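Local coordinates for protein 4-amino-4-deoxy-L-arabinose transferase or related glycosyltransferases of PMT family (Cupriavidus metallidurans, PDB 5EZM) that probably transfers 4-amino-4-deoxy-L-arabinose from an undecaprenyl-phosphate carrier to lipid A, as a zinc-binding membrane glycosyltransferase of the GT-C fold, at residues V44-L49 and A154-N158. Residues are numbered along the deposited sequence.
Sequences VWFVSL and AAHFN. With MPG ([(Z)-octadec-9-enyl] (2R)-2,3-bis(oxidanyl)propanoate), chain B.
His-156 lays the edge of its imidazole over the indole face of Trp-45: the centroid of the six-membered ring is 4.5 Å from that of the imidazole, the planes stand at 73°, and CE1 of His-156 comes within 3.3 Å of CD2 of Trp-45, a T-shaped pair. The CA-to-CB bond of Trp-45 runs sideways, but chi1 t and chi2 near -90° swing the indole in against His-156 and Ala-155, whose CB sits 3.5 Å from Trp-45 CZ2. The CA-to-CB bond of His-156 points toward residues 44-49, and chi1 m with chi2 about 63° brings NE2 up to the backbone there. NE2 gives a weak hydrogen bond to Trp-45 O, short at 2.5 Å but bent, with 130° at the hydrogen, while ND1 bonds back to Ser-152 O. In this GT-C membrane domain the contact joins the C-terminal part of transmembrane helix 31-47 to the end of helix 149-155; His-156 has phi/psi -111/16 and Phe-157 is extended (-126/117). Leu-49 and His-156 are closest in register, CA to CA 6.1 Å. Ser-48 takes chi1 p, so OG turns back to Val-44 O in a very short 2.4 Å hydrogen bond and lies 3.1 Å from His-156 CD2; Leu-49 CD2 packs on the same His-156 CD2 at 3.5 Å. Trp-45 NE1 bonds Ala-115 O of helix 112-133, and Leu-454 of helix 435-456 touches His-156. Phe-46 points away from residues 154-158, its CD1 3.6 Å from C8 of the MPG lipid chain.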
# COMPACT_ATOMS: atom_id res chain seq x y z
N VAL A 44 -16.84 -2.33 7.82
CA VAL A 44 -15.77 -1.46 8.30
C VAL A 44 -14.65 -1.42 7.27
O VAL A 44 -13.99 -0.38 7.09
CB VAL A 44 -15.26 -1.93 9.68
CG1 VAL A 44 -13.99 -1.18 10.08
CG2 VAL A 44 -16.34 -1.72 10.73
N TRP A 45 -14.45 -2.52 6.54
CA TRP A 45 -13.36 -2.59 5.57
C TRP A 45 -13.53 -1.56 4.46
O TRP A 45 -12.56 -0.91 4.05
CB TRP A 45 -13.30 -4.01 4.99
CG TRP A 45 -12.11 -4.28 4.13
CD1 TRP A 45 -12.02 -4.11 2.78
CD2 TRP A 45 -10.84 -4.78 4.56
NE1 TRP A 45 -10.77 -4.48 2.34
CE2 TRP A 45 -10.03 -4.89 3.42
CE3 TRP A 45 -10.32 -5.15 5.80
CZ2 TRP A 45 -8.71 -5.35 3.48
CZ3 TRP A 45 -9.01 -5.60 5.86
CH2 TRP A 45 -8.23 -5.70 4.71
N PHE A 46 -14.76 -1.38 3.97
CA PHE A 46 -14.99 -0.51 2.82
C PHE A 46 -15.37 0.91 3.22
O PHE A 46 -14.89 1.87 2.60
CB PHE A 46 -16.07 -1.10 1.91
CG PHE A 46 -15.59 -2.30 1.14
CD1 PHE A 46 -14.86 -2.14 -0.03
CD2 PHE A 46 -15.83 -3.58 1.60
CE1 PHE A 46 -14.40 -3.24 -0.73
CE2 PHE A 46 -15.37 -4.69 0.90
CZ PHE A 46 -14.66 -4.51 -0.27
N VAL A 47 -16.21 1.08 4.24
CA VAL A 47 -16.58 2.43 4.68
C VAL A 47 -15.34 3.23 5.05
O VAL A 47 -15.16 4.37 4.62
CB VAL A 47 -17.58 2.36 5.85
CG1 VAL A 47 -17.73 3.72 6.51
CG2 VAL A 47 -18.93 1.85 5.36
N SER A 48 -14.44 2.62 5.83
CA SER A 48 -13.21 3.29 6.23
C SER A 48 -12.36 3.72 5.04
O SER A 48 -11.48 4.58 5.20
CB SER A 48 -12.39 2.38 7.15
OG SER A 48 -12.16 1.12 6.55
N LEU A 49 -12.60 3.16 3.85
CA LEU A 49 -11.87 3.61 2.67
C LEU A 49 -12.17 5.07 2.34
O LEU A 49 -11.28 5.79 1.88
CB LEU A 49 -12.21 2.73 1.48
CG LEU A 49 -11.66 1.30 1.46
CD1 LEU A 49 -12.14 0.59 0.20
CD2 LEU A 49 -10.15 1.31 1.53
N ALA A 154 -1.98 -1.12 5.47
CA ALA A 154 -1.52 -1.15 4.09
C ALA A 154 -2.65 -1.50 3.13
O ALA A 154 -2.66 -1.03 1.99
CB ALA A 154 -0.36 -2.14 3.94
N ALA A 155 -3.62 -2.30 3.59
CA ALA A 155 -4.77 -2.63 2.76
C ALA A 155 -5.70 -1.44 2.55
O ALA A 155 -6.49 -1.46 1.61
CB ALA A 155 -5.55 -3.79 3.38
N HIS A 156 -5.62 -0.42 3.41
CA HIS A 156 -6.46 0.77 3.27
C HIS A 156 -5.66 2.01 2.88
O HIS A 156 -6.17 3.13 3.01
CB HIS A 156 -7.22 1.02 4.57
CG HIS A 156 -8.35 0.07 4.80
ND1 HIS A 156 -8.14 -1.29 4.96
CD2 HIS A 156 -9.68 0.26 4.88
CE1 HIS A 156 -9.31 -1.88 5.14
NE2 HIS A 156 -10.26 -0.97 5.09
N PHE A 157 -4.44 1.83 2.39
CA PHE A 157 -3.57 2.94 2.03
C PHE A 157 -3.12 2.75 0.59
O PHE A 157 -2.43 1.77 0.28
CB PHE A 157 -2.37 3.02 2.97
CG PHE A 157 -1.55 4.26 2.80
CD1 PHE A 157 -1.93 5.45 3.41
CD2 PHE A 157 -0.39 4.25 2.04
CE1 PHE A 157 -1.18 6.60 3.26
CE2 PHE A 157 0.36 5.39 1.88
CZ PHE A 157 -0.03 6.57 2.49
N ASN A 158 -3.49 3.69 -0.28
CA ASN A 158 -3.30 3.51 -1.72
C ASN A 158 -1.83 3.53 -2.11
O ASN A 158 -1.26 4.59 -2.39
CB ASN A 158 -4.07 4.58 -2.50
CG ASN A 158 -4.01 4.36 -3.99
OD1 ASN A 158 -3.75 3.25 -4.46
ND2 ASN A 158 -4.25 5.42 -4.76
C2 MPG B . -18.43 5.50 2.36
C3 MPG B . -18.67 4.75 1.06
C4 MPG B . -17.95 3.41 1.02
C5 MPG B . -18.06 2.75 -0.37
C6 MPG B . -17.78 1.24 -0.36
C7 MPG B . -18.00 0.61 -1.74
C8 MPG B . -17.71 -0.91 -1.77
C9 MPG B . -17.56 -1.46 -3.21
C10 MPG B . -16.99 -2.90 -3.23
C11 MPG B . -16.55 -3.35 -4.64
C12 MPG B . -16.15 -4.86 -4.71
C1 MPG B . -19.05 6.90 2.34